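PDB 2VLA: restriction endonuclease r.bpuji from Bacillus pumilus, which probably cuts double-stranded DNA as a restriction endonuclease, the chain here being its N-terminal recognition domain, which binds the cognate DNA sequence. Local coordinates for residues A[26-30]-A[76-80]; A[8-12]-A[127-133]; A[145-149]-A[230-234]. Residue numbers count along the deposited sequence, not the author numbering.

From the N terminus, the extended residues 8-12 open contact 2, whose loop closes only at 127-133, the last turn of helix 122-130 and the residues after it. Contact 1 (26-30 with 76-80) is nested inside that loop, tying the first helix of an N-terminal winged-helix-like unit to the turn after its third helix. Contact 3 follows in series: 145-149 on helix 137-150, the next helix after 122-130, opens a loop closed at 230-234, on a strand of a second, hairpin-bearing unit. The nearest atoms of contacts 1 and 2 are about 8 Å apart, and their centres lie on opposite sides of the chain's centre. Contact 3 stays about 16 Å from contact 2 and about 17 Å from contact 1, nearest atoms to nearest atoms.

Contact 1. Residues A[26-30]-A[76-80]; sequences LPAYA and LFGMF
The hydrophobic core of a winged-helix-like unit is closed here, where its first helix, 22-36, packs on the turn between helix 62-76 and strand 80-83. Residues 26-30 are helical, kinked at Pro27, whose N makes no bond to the preceding turn; Ala30 N bonds Leu26 O at 3.1 Å. Across from them the chain leaves its helix: Gly78 has positive phi (59/53), a conformation that favours glycine, Met79 sits at -100/-13, and Phe80 is already extended. CA atoms face each other in the pairs Leu26-Phe77 (9.4 Å) and Ala30-Met79 (7.2 Å). Helices 22-36, 41-56 and 62-76 together with the antiparallel strands 39-40, 80-83 and 86-89 follow the winged-helix order, consistent with the DNA-recognition role of the domain. Met79, in an m,t,p rotamer, reaches between the side chains of the helix: its CE lies 4.0 Å from Leu26 CD1 and 3.8 Å from Ala30 CB, while its SD is 3.7 Å from Tyr29 CB. That sulfur sits 5.1 Å from the Tyr29 ring centroid, 62° off the normal, an oblique Met-aromatic contact. Phe77 (chi1 m) brings CD2 to 4.1 Å from Leu26 CD1 (Leu26 t,p), and its CE2 to 4.2 Å from Tyr29 CE2, at the edge of the tyrosine ring. The side-chain contacts between the two segments are apolar; the hydroxyl of Tyr29 (chi1 m) is hydrogen-bonded to His68 ND1 of helix 62-76. Phe105 of helix 102-112 also touches both Leu26 and Met79, and Phe106 meets the Phe77 ring edge-to-face.

Contact 2. Residues A[8-12]-A[127-133]; sequences QFRCT and EKVGAKI. With nucleotides of chain B.
A fully stretched lysine links a helix end to an extended N-terminal arm outside any sheet: Lys128, with chi1 m and the rest of its chain trans, donates from NZ to the backbone O of Thr12 at 3.0 Å, and the same ammonium is salt-bridged to Asp120. Helix 122-130 ends in a Schellman motif, with Lys132 at positive phi (64/35), Lys132 N bonded to Val129 O at 3.0 Å and Ile133 N to Lys128 O at 3.2 Å; Ala131 N still bonds Glu127 O at 3.0 Å. Residues 8-12 run past this end with CA pairs Phe9-Ala131 at 9.0 Å and Cys11-Lys128 at 7.7 Å. Alternation sends Phe9 and Cys11 toward the helix end. Phe9 (chi1 t) sets CE2 3.7 Å from Ala131 CB and presents its ring edge to Lys128, CE1 being 4.2 Å from Lys128 CG. Cys11 SG rests 3.6 Å from Lys128 CE. Between Phe9 and Cys11 in sequence, Arg10 points sideways and joins the DNA interface; helix 203-219 supplies Tyr205, which accepts from Arg10 NE through its carbonyl and makes a cation-pi contact through its ring. With chi1 to chi3 all trans, Arg10 holds the phosphate backbone of DNA chain B: its NH1 donates to OP2 of DC7 at 2.9 Å, N-H...O angle 171°.

Contact 3. Residues A[145-149]-A[230-234]; sequences LLTAD and VKLNY
Three leucines, all in the m,t rotamer, build the apolar centre where helix 137-150 crosses strand 230-232. The short segments are almost perpendicular, at -87°, with axes 8.9 Å apart; Leu145 and Leu232 are the facing pair, CA to CA 6.9 Å. Leu145 points toward the strand, its CB 3.8 Å from Leu232 CG, CD1 4.0 Å from Val230 CG1 (Val230 chi1 t), and CD2 3.6 Å from Val230 O. Leu146 leaves the helix sideways, yet its CD2 reaches to 3.6 Å from Leu232 CD1 and 4.2 Å from Tyr234 CE1. Strands 223-225 and 230-232 form a hairpin after helix 203-219, consistent with the wing of a second winged-helix unit, and Ile223 touches Leu145, Val230 and Leu232 alike. One turn on from Leu145, Asp149 (chi1 m, chi2 -13°) faces Tyr234 (chi1 m, chi2 -81°), whose OH donates to Asp149 OD2 at 2.5 Å. A water donates to the same OD2 at 2.7 Å and accepts from Leu232 N at 2.8 Å. Beside the leucine core the helix is thus bonded directly to Tyr234, two residues past the strand, and through water to Leu232 N; an OD2 taking two donors is consistent with an ionised carboxylate.

Contact 1. Residues A[26-30]-A[76-80]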
ATOM      1  N   LEU A  26      11.676  -8.095  -8.972  1.00 11.66           N
ATOM      2  CA  LEU A  26      10.949  -8.923  -8.006  1.00 11.66           C
ATOM      3  C   LEU A  26      11.589 -10.315  -7.865  1.00 13.01           C
ATOM      4  O   LEU A  26      11.867 -10.761  -6.764  1.00 12.97           O
ATOM      5  CB  LEU A  26       9.439  -9.023  -8.324  1.00 11.80           C
ATOM      6  CG  LEU A  26       8.581  -9.680  -7.235  1.00 12.57           C
ATOM      7  CD1 LEU A  26       8.697  -8.885  -5.945  1.00 20.10           C
ATOM      8  CD2 LEU A  26       7.135  -9.798  -7.696  1.00 16.19           C
ATOM      9  N   PRO A  27      11.914 -10.969  -8.992  1.00 12.13           N
ATOM     10  CA  PRO A  27      12.677 -12.202  -8.842  1.00 13.87           C
ATOM     11  C   PRO A  27      14.030 -12.002  -8.170  1.00 12.76           C
ATOM     12  O   PRO A  27      14.474 -12.867  -7.427  1.00 15.27           O
ATOM     13  CB  PRO A  27      12.860 -12.665 -10.285  1.00 14.74           C
ATOM     14  CG  PRO A  27      11.738 -12.088 -11.008  1.00 15.13           C
ATOM     15  CD  PRO A  27      11.489 -10.761 -10.380  1.00 13.32           C
ATOM     16  N   ALA A  28      14.716 -10.897  -8.467  1.00 14.61           N
ATOM     17  CA  ALA A  28      15.989 -10.643  -7.831  1.00 14.10           C
ATOM     18  C   ALA A  28      15.855 -10.496  -6.317  1.00 13.78           C
ATOM     19  O   ALA A  28      16.576 -11.159  -5.560  1.00 15.14           O
ATOM     20  CB  ALA A  28      16.669  -9.412  -8.446  1.00 16.77           C
ATOM     21  N   TYR A  29      14.923  -9.658  -5.865  1.00 13.03           N
ATOM     22  CA  TYR A  29      14.723  -9.479  -4.434  1.00 13.10           C
ATOM     23  C   TYR A  29      14.478 -10.869  -3.798  1.00 12.09           C
ATOM     24  O   TYR A  29      15.049 -11.205  -2.768  1.00 13.55           O
ATOM     25  CB  TYR A  29      13.512  -8.609  -4.147  1.00 12.34           C
ATOM     26  CG  TYR A  29      13.574  -7.142  -4.524  1.00 12.36           C
ATOM     27  CD1 TYR A  29      14.758  -6.404  -4.486  1.00 12.56           C
ATOM     28  CD2 TYR A  29      12.407  -6.470  -4.827  1.00 12.32           C
ATOM     29  CE1 TYR A  29      14.758  -5.032  -4.816  1.00 12.73           C
ATOM     30  CE2 TYR A  29      12.388  -5.140  -5.119  1.00 10.86           C
ATOM     31  CZ  TYR A  29      13.546  -4.408  -5.101  1.00 11.18           C
ATOM     32  OH  TYR A  29      13.457  -3.070  -5.421  1.00 12.64           O
ATOM     33  N   ALA A  30      13.579 -11.643  -4.395  1.00 11.87           N
ATOM     34  CA  ALA A  30      13.147 -12.897  -3.795  1.00 13.16           C
ATOM     35  C   ALA A  30      14.289 -13.907  -3.750  1.00 13.28           C
ATOM     36  O   ALA A  30      14.472 -14.609  -2.754  1.00 16.21           O
ATOM     37  CB  ALA A  30      11.975 -13.462  -4.564  1.00 13.62           C
ATOM     38  N   LEU A  76       7.755  -2.156   2.057  1.00  9.99           N
ATOM     39  CA  LEU A  76       6.594  -2.051   1.182  1.00 10.11           C
ATOM     40  C   LEU A  76       6.158  -3.427   0.665  1.00 10.43           C
ATOM     41  O   LEU A  76       4.960  -3.704   0.559  1.00 10.62           O
ATOM     42  CB  LEU A  76       6.859  -1.098   0.023  1.00 11.29           C
ATOM     43  CG  LEU A  76       5.688  -0.835  -0.920  1.00 10.66           C
ATOM     44  CD1 LEU A  76       4.527  -0.169  -0.188  1.00 12.03           C
ATOM     45  CD2 LEU A  76       6.184   0.047  -2.122  1.00 13.06           C
ATOM     46  N   PHE A  77       7.116  -4.262   0.253  1.00 10.07           N
ATOM     47  CA  PHE A  77       6.758  -5.579  -0.270  1.00 10.81           C
ATOM     48  C   PHE A  77       6.746  -6.690   0.791  1.00 10.66           C
ATOM     49  O   PHE A  77       6.305  -7.783   0.517  1.00 12.33           O
ATOM     50  CB  PHE A  77       7.680  -6.001  -1.396  1.00 10.21           C
ATOM     51  CG  PHE A  77       7.517  -5.197  -2.694  1.00 10.87           C
ATOM     52  CD1 PHE A  77       6.553  -4.205  -2.820  1.00 12.04           C
ATOM     53  CD2 PHE A  77       8.342  -5.467  -3.790  1.00 11.14           C
ATOM     54  CE1 PHE A  77       6.438  -3.491  -4.009  1.00 10.88           C
ATOM     55  CE2 PHE A  77       8.214  -4.768  -4.962  1.00 13.22           C
ATOM     56  CZ  PHE A  77       7.270  -3.776  -5.078  1.00 11.66           C
ATOM     57  N   GLY A  78       7.273  -6.412   1.980  1.00 10.23           N
ATOM     58  CA  GLY A  78       7.221  -7.382   3.085  1.00 10.21           C
ATOM     59  C   GLY A  78       7.894  -8.714   2.760  1.00 11.12           C
ATOM     60  O   GLY A  78       7.307  -9.778   2.983  1.00 12.07           O
ATOM     61  N   MET A  79       9.149  -8.664   2.315  1.00 11.46           N
ATOM     62  CA  MET A  79       9.797  -9.839   1.770  1.00 11.25           C
ATOM     63  C   MET A  79      10.732 -10.548   2.752  1.00 11.68           C
ATOM     64  O   MET A  79      11.182 -11.657   2.488  1.00 12.39           O
ATOM     65  CB  MET A  79      10.542  -9.486   0.477  1.00 12.08           C
ATOM     66  CG  MET A  79       9.611  -9.000  -0.618  1.00 11.58           C
ATOM     67  SD  MET A  79      10.397  -8.720  -2.186  1.00 12.22           S
ATOM     68  CE  MET A  79      10.499 -10.417  -2.752  1.00 14.19           C
ATOM     69  N   PHE A  80      11.047  -9.895   3.854  1.00 11.73           N
ATOM     70  CA  PHE A  80      11.835 -10.514   4.921  1.00 13.61           C
ATOM     71  C   PHE A  80      11.438  -9.942   6.273  1.00 13.23           C
ATOM     72  O   PHE A  80      10.738  -8.953   6.347  1.00 13.27           O
ATOM     73  CB  PHE A  80      13.350 -10.315   4.671  1.00 13.97           C
ATOM     74  CG  PHE A  80      13.802  -8.870   4.692  1.00 13.40           C
ATOM     75  CD1 PHE A  80      14.148  -8.241   5.883  1.00 16.63           C
ATOM     76  CD2 PHE A  80      13.971  -8.170   3.513  1.00 12.82           C
ATOM     77  CE1 PHE A  80      14.631  -6.927   5.885  1.00 14.90           C
ATOM     78  CE2 PHE A  80      14.424  -6.844   3.523  1.00 12.66           C
ATOM     79  CZ  PHE A  80      14.756  -6.237   4.705  1.00 14.00           C
TER

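Contact 2. Residues A[8-12]-A[127-133]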
ATOM      1  N   GLN A   8      -9.465  17.059   4.156  1.00 12.95           N
ATOM      2  CA  GLN A   8      -8.478  16.327   3.393  1.00 12.87           C
ATOM      3  C   GLN A   8      -7.291  15.970   4.268  1.00 13.97           C
ATOM      4  O   GLN A   8      -6.974  16.681   5.213  1.00 14.63           O
ATOM      5  CB  GLN A   8      -8.006  17.182   2.192  1.00 14.30           C
ATOM      6  CG  GLN A   8      -9.057  17.375   1.104  1.00 13.61           C
ATOM      7  CD  GLN A   8      -9.158  16.166   0.167  1.00 12.97           C
ATOM      8  OE1 GLN A   8      -8.224  15.860  -0.558  1.00 13.65           O
ATOM      9  NE2 GLN A   8     -10.310  15.478   0.191  1.00 13.50           N
ATOM     10  N   PHE A   9      -6.619  14.865   3.938  1.00 11.44           N
ATOM     11  CA  PHE A   9      -5.520  14.377   4.760  1.00 11.90           C
ATOM     12  C   PHE A   9      -4.566  13.559   3.928  1.00 11.13           C
ATOM     13  O   PHE A   9      -4.942  12.532   3.386  1.00 12.48           O
ATOM     14  CB  PHE A   9      -6.076  13.530   5.933  1.00 12.84           C
ATOM     15  CG  PHE A   9      -5.006  13.016   6.887  1.00 15.88           C
ATOM     16  CD1 PHE A   9      -4.337  11.839   6.624  1.00 18.12           C
ATOM     17  CD2 PHE A   9      -4.687  13.715   8.033  1.00 17.59           C
ATOM     18  CE1 PHE A   9      -3.358  11.372   7.482  1.00 19.85           C
ATOM     19  CE2 PHE A   9      -3.720  13.252   8.898  1.00 18.21           C
ATOM     20  CZ  PHE A   9      -3.048  12.082   8.616  1.00 18.32           C
ATOM     21  N   ARG A  10      -3.334  14.051   3.790  1.00 12.05           N
ATOM     22  CA  ARG A  10      -2.313  13.345   3.031  1.00 10.56           C
ATOM     23  C   ARG A  10      -1.836  12.135   3.809  1.00 11.03           C
ATOM     24  O   ARG A  10      -1.348  12.260   4.941  1.00 12.60           O
ATOM     25  CB  ARG A  10      -1.148  14.292   2.717  1.00 12.01           C
ATOM     26  CG  ARG A  10      -0.046  13.654   1.879  1.00 11.59           C
ATOM     27  CD  ARG A  10       0.987  14.651   1.442  1.00 11.97           C
ATOM     28  NE  ARG A  10       1.948  14.056   0.529  1.00 11.05           N
ATOM     29  CZ  ARG A  10       3.135  13.556   0.867  1.00 11.93           C
ATOM     30  NH1 ARG A  10       3.540  13.550   2.113  1.00 11.16           N
ATOM     31  NH2 ARG A  10       3.948  13.074  -0.074  1.00 11.53           N
ATOM     32  N   CYS A  11      -1.990  10.967   3.204  1.00 11.04           N
ATOM     33  CA  CYS A  11      -1.735   9.712   3.864  1.00 10.70           C
ATOM     34  C   CYS A  11      -0.912   8.817   2.929  1.00 11.15           C
ATOM     35  O   CYS A  11      -1.446   8.168   2.048  1.00 10.98           O
ATOM     36  CB  CYS A  11      -3.082   9.030   4.276  1.00 11.09           C
ATOM     37  SG  CYS A  11      -2.935   7.595   5.280  1.00 16.03           S
ATOM     38  N   THR A  12       0.395   8.852   3.106  1.00 10.64           N
ATOM     39  CA  THR A  12       1.274   8.285   2.100  1.00 10.54           C
ATOM     40  C   THR A  12       1.483   6.797   2.265  1.00 10.35           C
ATOM     41  O   THR A  12       1.170   6.196   3.360  1.00 10.73           O
ATOM     42  CB  THR A  12       2.670   8.951   2.090  1.00 14.46           C
ATOM     43  OG1 THR A  12       3.302   8.762   3.344  1.00 15.50           O
ATOM     44  CG2 THR A  12       2.571  10.421   1.795  1.00 15.24           C
ATOM     45  N   GLU A 127       1.053  10.731  13.718  0.50 16.13           N
ATOM     46  CA  GLU A 127       0.114  11.630  13.037  0.50 17.11           C
ATOM     47  C   GLU A 127      -1.165  10.881  12.619  0.50 16.00           C
ATOM     48  O   GLU A 127      -2.275  11.366  12.827  0.50 18.69           O
ATOM     49  CB  GLU A 127       0.769  12.273  11.813  0.50 18.66           C
ATOM     50  CG  GLU A 127       1.769  13.387  12.144  0.50 19.37           C
ATOM     51  CD  GLU A 127       2.497  13.911  10.916  0.50 25.94           C
ATOM     52  OE1 GLU A 127       2.023  13.663   9.792  0.50 27.35           O
ATOM     53  OE2 GLU A 127       3.542  14.582  11.083  0.50 27.38           O
ATOM     54  N   LYS A 128      -1.001   9.702  12.033  1.00 15.88           N
ATOM     55  CA  LYS A 128      -2.135   8.960  11.518  1.00 14.96           C
ATOM     56  C   LYS A 128      -2.998   8.423  12.659  1.00 15.25           C
ATOM     57  O   LYS A 128      -4.210   8.513  12.617  1.00 15.56           O
ATOM     58  CB  LYS A 128      -1.663   7.841  10.589  1.00 15.34           C
ATOM     59  CG  LYS A 128      -1.099   8.382   9.296  1.00 14.92           C
ATOM     60  CD  LYS A 128      -0.576   7.309   8.365  1.00 16.41           C
ATOM     61  CE  LYS A 128       0.150   7.949   7.173  1.00 21.24           C
ATOM     62  NZ  LYS A 128       0.717   6.961   6.244  1.00 23.95           N
ATOM     63  N   VAL A 129      -2.355   7.936  13.702  1.00 15.64           N
ATOM     64  CA  VAL A 129      -3.065   7.519  14.897  1.00 16.87           C
ATOM     65  C   VAL A 129      -3.775   8.727  15.551  1.00 18.30           C
ATOM     66  O   VAL A 129      -4.949   8.627  15.990  1.00 17.49           O
ATOM     67  CB  VAL A 129      -2.112   6.843  15.893  1.00 18.01           C
ATOM     68  CG1 VAL A 129      -2.731   6.770  17.277  1.00 20.72           C
ATOM     69  CG2 VAL A 129      -1.719   5.442  15.385  1.00 19.17           C
ATOM     70  N   GLY A 130      -3.103   9.871  15.580  1.00 17.23           N
ATOM     71  CA  GLY A 130      -3.700  11.090  16.172  1.00 17.95           C
ATOM     72  C   GLY A 130      -4.944  11.534  15.412  1.00 18.94           C
ATOM     73  O   GLY A 130      -5.866  12.108  15.989  1.00 20.54           O
ATOM     74  N   ALA A 131      -4.972  11.240  14.115  1.00 17.61           N
ATOM     75  CA  ALA A 131      -6.092  11.601  13.252  1.00 16.55           C
ATOM     76  C   ALA A 131      -7.207  10.520  13.248  1.00 16.29           C
ATOM     77  O   ALA A 131      -8.211  10.664  12.558  1.00 17.20           O
ATOM     78  CB  ALA A 131      -5.584  11.858  11.814  1.00 18.05           C
ATOM     79  N   LYS A 132      -6.993   9.439  14.001  1.00 14.26           N
ATOM     80  CA  LYS A 132      -7.963   8.363  14.110  1.00 16.72           C
ATOM     81  C   LYS A 132      -8.194   7.669  12.776  1.00 14.64           C
ATOM     82  O   LYS A 132      -9.270   7.223  12.478  1.00 14.01           O
ATOM     83  CB  LYS A 132      -9.272   8.898  14.655  1.00 19.35           C
ATOM     84  CG  LYS A 132      -9.136   9.525  16.066  1.00 23.66           C
ATOM     85  N   ILE A 133      -7.155   7.565  11.977  0.50 13.99           N
ATOM     86  CA  ILE A 133      -7.278   6.865  10.723  0.50 13.14           C
ATOM     87  C   ILE A 133      -7.338   5.349  10.984  0.50 15.08           C
ATOM     88  O   ILE A 133      -6.624   4.826  11.844  0.50 14.67           O
ATOM     89  CB  ILE A 133      -6.135   7.243   9.768  0.50 11.52           C
ATOM     90  CG1 ILE A 133      -6.305   8.703   9.296  0.50 13.82           C
ATOM     91  CG2 ILE A 133      -6.102   6.299   8.569  0.50 13.50           C
ATOM     92  CD1 ILE A 133      -5.130   9.252   8.441  0.50 17.48           C
TER
ATOM     93  P    DC B   7       7.219  13.464   3.493  1.00 13.70           P
ATOM     94  OP1  DC B   7       6.882  14.639   4.314  1.00 16.27           O
ATOM     95  OP2  DC B   7       6.128  12.574   3.057  1.00 13.71           O
ATOM     96  O5'  DC B   7       8.024  13.883   2.173  1.00 12.80           O
ATOM     97  C5'  DC B   7       9.112  14.797   2.264  1.00 13.22           C
ATOM     98  C4'  DC B   7       9.803  14.943   0.916  1.00 13.08           C
ATOM     99  O4'  DC B   7      10.495  13.703   0.577  1.00 12.60           O
ATOM    100  C3'  DC B   7       8.873  15.201  -0.276  1.00 12.36           C
ATOM    101  O3'  DC B   7       9.469  16.166  -1.117  1.00 13.29           O
ATOM    102  C2'  DC B   7       8.851  13.875  -1.015  1.00 12.53           C
ATOM    103  C1'  DC B   7      10.265  13.430  -0.797  1.00 13.21           C
ATOM    104  N1   DC B   7      10.595  12.010  -1.017  1.00 12.37           N
ATOM    105  C2   DC B   7      11.852  11.696  -1.520  1.00 11.75           C
ATOM    106  O2   DC B   7      12.610  12.622  -1.840  1.00 12.83           O
ATOM    107  N3   DC B   7      12.195  10.403  -1.689  1.00 11.34           N
ATOM    108  C4   DC B   7      11.349   9.446  -1.286  1.00  9.43           C
ATOM    109  N4   DC B   7      11.703   8.178  -1.441  1.00 10.34           N
ATOM    110  C5   DC B   7      10.068   9.754  -0.761  1.00 10.26           C
ATOM    111  C6   DC B   7       9.731  11.030  -0.649  1.00 10.73           C
TER

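Contact 3. Residues A[145-149]-A[230-234]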
ATOM      1  N   LEU A 145     -15.525   1.101  -6.405  1.00 10.67           N
ATOM      2  CA  LEU A 145     -15.589   0.847  -7.850  1.00 10.29           C
ATOM      3  C   LEU A 145     -16.798  -0.036  -8.215  1.00 11.23           C
ATOM      4  O   LEU A 145     -17.469   0.207  -9.232  1.00 11.47           O
ATOM      5  CB  LEU A 145     -14.282   0.209  -8.334  1.00 11.38           C
ATOM      6  CG  LEU A 145     -13.059   1.142  -8.329  1.00 11.23           C
ATOM      7  CD1 LEU A 145     -11.805   0.336  -8.580  1.00 13.06           C
ATOM      8  CD2 LEU A 145     -13.206   2.263  -9.364  1.00 14.22           C
ATOM      9  N   LEU A 146     -17.077  -1.060  -7.393  1.00 11.95           N
ATOM     10  CA  LEU A 146     -18.265  -1.904  -7.622  1.00 11.30           C
ATOM     11  C   LEU A 146     -19.522  -1.057  -7.547  1.00 11.77           C
ATOM     12  O   LEU A 146     -20.412  -1.170  -8.378  1.00 13.08           O
ATOM     13  CB  LEU A 146     -18.355  -3.033  -6.594  1.00 11.70           C
ATOM     14  CG  LEU A 146     -17.399  -4.208  -6.802  1.00 15.48           C
ATOM     15  CD1 LEU A 146     -17.375  -5.046  -5.549  1.00 16.98           C
ATOM     16  CD2 LEU A 146     -17.789  -5.056  -8.012  1.00 15.87           C
ATOM     17  N   THR A 147     -19.587  -0.218  -6.519  1.00 11.93           N
ATOM     18  CA  THR A 147     -20.751   0.630  -6.287  1.00 12.04           C
ATOM     19  C   THR A 147     -20.924   1.669  -7.405  1.00 12.67           C
ATOM     20  O   THR A 147     -22.034   1.928  -7.854  1.00 12.97           O
ATOM     21  CB  THR A 147     -20.673   1.299  -4.907  1.00 12.45           C
ATOM     22  OG1 THR A 147     -20.566   0.285  -3.912  1.00 14.82           O
ATOM     23  CG2 THR A 147     -21.920   2.178  -4.610  1.00 14.89           C
ATOM     24  N   ALA A 148     -19.805   2.194  -7.928  1.00 11.67           N
ATOM     25  CA  ALA A 148     -19.863   3.071  -9.104  1.00 12.26           C
ATOM     26  C   ALA A 148     -20.502   2.338 -10.295  1.00 12.34           C
ATOM     27  O   ALA A 148     -21.444   2.831 -10.908  1.00 13.32           O
ATOM     28  CB  ALA A 148     -18.454   3.582  -9.456  1.00 13.38           C
ATOM     29  N   ASP A 149     -20.024   1.133 -10.587  1.00 13.38           N
ATOM     30  CA  ASP A 149     -20.593   0.363 -11.696  1.00 13.84           C
ATOM     31  C   ASP A 149     -22.087   0.083 -11.472  1.00 13.88           C
ATOM     32  O   ASP A 149     -22.886   0.155 -12.398  1.00 15.25           O
ATOM     33  CB  ASP A 149     -19.844  -0.957 -11.886  1.00 13.93           C
ATOM     34  CG  ASP A 149     -18.545  -0.792 -12.618  1.00 19.25           C
ATOM     35  OD1 ASP A 149     -18.317   0.299 -13.198  1.00 19.34           O
ATOM     36  OD2 ASP A 149     -17.747  -1.757 -12.643  1.00 19.56           O
ATOM     37  N   VAL A 230     -10.437   4.645 -13.902  1.00 12.34           N
ATOM     38  CA  VAL A 230     -10.017   3.439 -13.234  1.00 13.91           C
ATOM     39  C   VAL A 230     -11.170   2.452 -13.310  1.00 13.20           C
ATOM     40  O   VAL A 230     -12.266   2.750 -12.828  1.00 15.86           O
ATOM     41  CB  VAL A 230      -9.703   3.731 -11.756  1.00 14.61           C
ATOM     42  CG1 VAL A 230      -9.399   2.425 -11.001  1.00 17.82           C
ATOM     43  CG2 VAL A 230      -8.546   4.736 -11.634  1.00 17.26           C
ATOM     44  N   LYS A 231     -10.942   1.291 -13.918  1.00 13.52           N
ATOM     45  CA  LYS A 231     -12.013   0.298 -14.138  1.00 15.48           C
ATOM     46  C   LYS A 231     -11.654  -1.070 -13.576  1.00 15.08           C
ATOM     47  O   LYS A 231     -10.508  -1.473 -13.613  1.00 16.35           O
ATOM     48  CB  LYS A 231     -12.300   0.164 -15.629  1.00 17.50           C
ATOM     49  CG  LYS A 231     -12.828   1.444 -16.270  1.00 21.24           C
ATOM     50  CD  LYS A 231     -12.897   1.325 -17.782  1.00 27.43           C
ATOM     51  CE  LYS A 231     -13.977   0.349 -18.210  1.00 32.16           C
ATOM     52  NZ  LYS A 231     -14.119   0.295 -19.688  1.00 35.48           N
ATOM     53  N   LEU A 232     -12.650  -1.770 -13.020  1.00 13.61           N
ATOM     54  CA  LEU A 232     -12.462  -3.131 -12.592  1.00 13.11           C
ATOM     55  C   LEU A 232     -12.216  -4.069 -13.757  1.00 14.07           C
ATOM     56  O   LEU A 232     -12.789  -3.911 -14.818  1.00 15.97           O
ATOM     57  CB  LEU A 232     -13.682  -3.625 -11.786  1.00 12.49           C
ATOM     58  CG  LEU A 232     -13.905  -2.927 -10.444  1.00 13.09           C
ATOM     59  CD1 LEU A 232     -15.339  -3.177  -9.917  1.00 16.66           C
ATOM     60  CD2 LEU A 232     -12.895  -3.377  -9.376  1.00 13.55           C
ATOM     61  N   ASN A 233     -11.402  -5.077 -13.505  1.00 13.66           N
ATOM     62  CA  ASN A 233     -11.218  -6.188 -14.420  1.00 15.01           C
ATOM     63  C   ASN A 233     -12.094  -7.387 -14.029  1.00 13.69           C
ATOM     64  O   ASN A 233     -11.714  -8.206 -13.180  1.00 14.83           O
ATOM     65  CB  ASN A 233      -9.757  -6.613 -14.430  1.00 14.94           C
ATOM     66  CG  ASN A 233      -9.525  -7.839 -15.266  1.00 17.26           C
ATOM     67  OD1 ASN A 233     -10.328  -8.161 -16.148  1.00 19.17           O
ATOM     68  ND2 ASN A 233      -8.474  -8.567 -14.961  1.00 17.87           N
ATOM     69  N   TYR A 234     -13.263  -7.495 -14.637  1.00 16.23           N
ATOM     70  CA  TYR A 234     -14.245  -8.487 -14.179  1.00 17.18           C
ATOM     71  C   TYR A 234     -13.849  -9.932 -14.536  1.00 16.27           C
ATOM     72  O   TYR A 234     -14.481 -10.869 -14.085  1.00 19.42           O
ATOM     73  CB  TYR A 234     -15.646  -8.149 -14.702  1.00 17.78           C
ATOM     74  CG  TYR A 234     -16.321  -7.037 -13.912  1.00 15.29           C
ATOM     75  CD1 TYR A 234     -16.953  -7.309 -12.717  1.00 16.65           C
ATOM     76  CD2 TYR A 234     -16.277  -5.712 -14.346  1.00 19.82           C
ATOM     77  CE1 TYR A 234     -17.561  -6.314 -11.981  1.00 16.51           C
ATOM     78  CE2 TYR A 234     -16.866  -4.699 -13.611  1.00 18.01           C
ATOM     79  CZ  TYR A 234     -17.538  -5.022 -12.427  1.00 17.04           C
ATOM     80  OH  TYR A 234     -18.156  -4.050 -11.658  1.00 16.83           O
TER
HETATM   81  O   HOH W   1     -15.266  -0.674 -12.997  1.00 23.00           O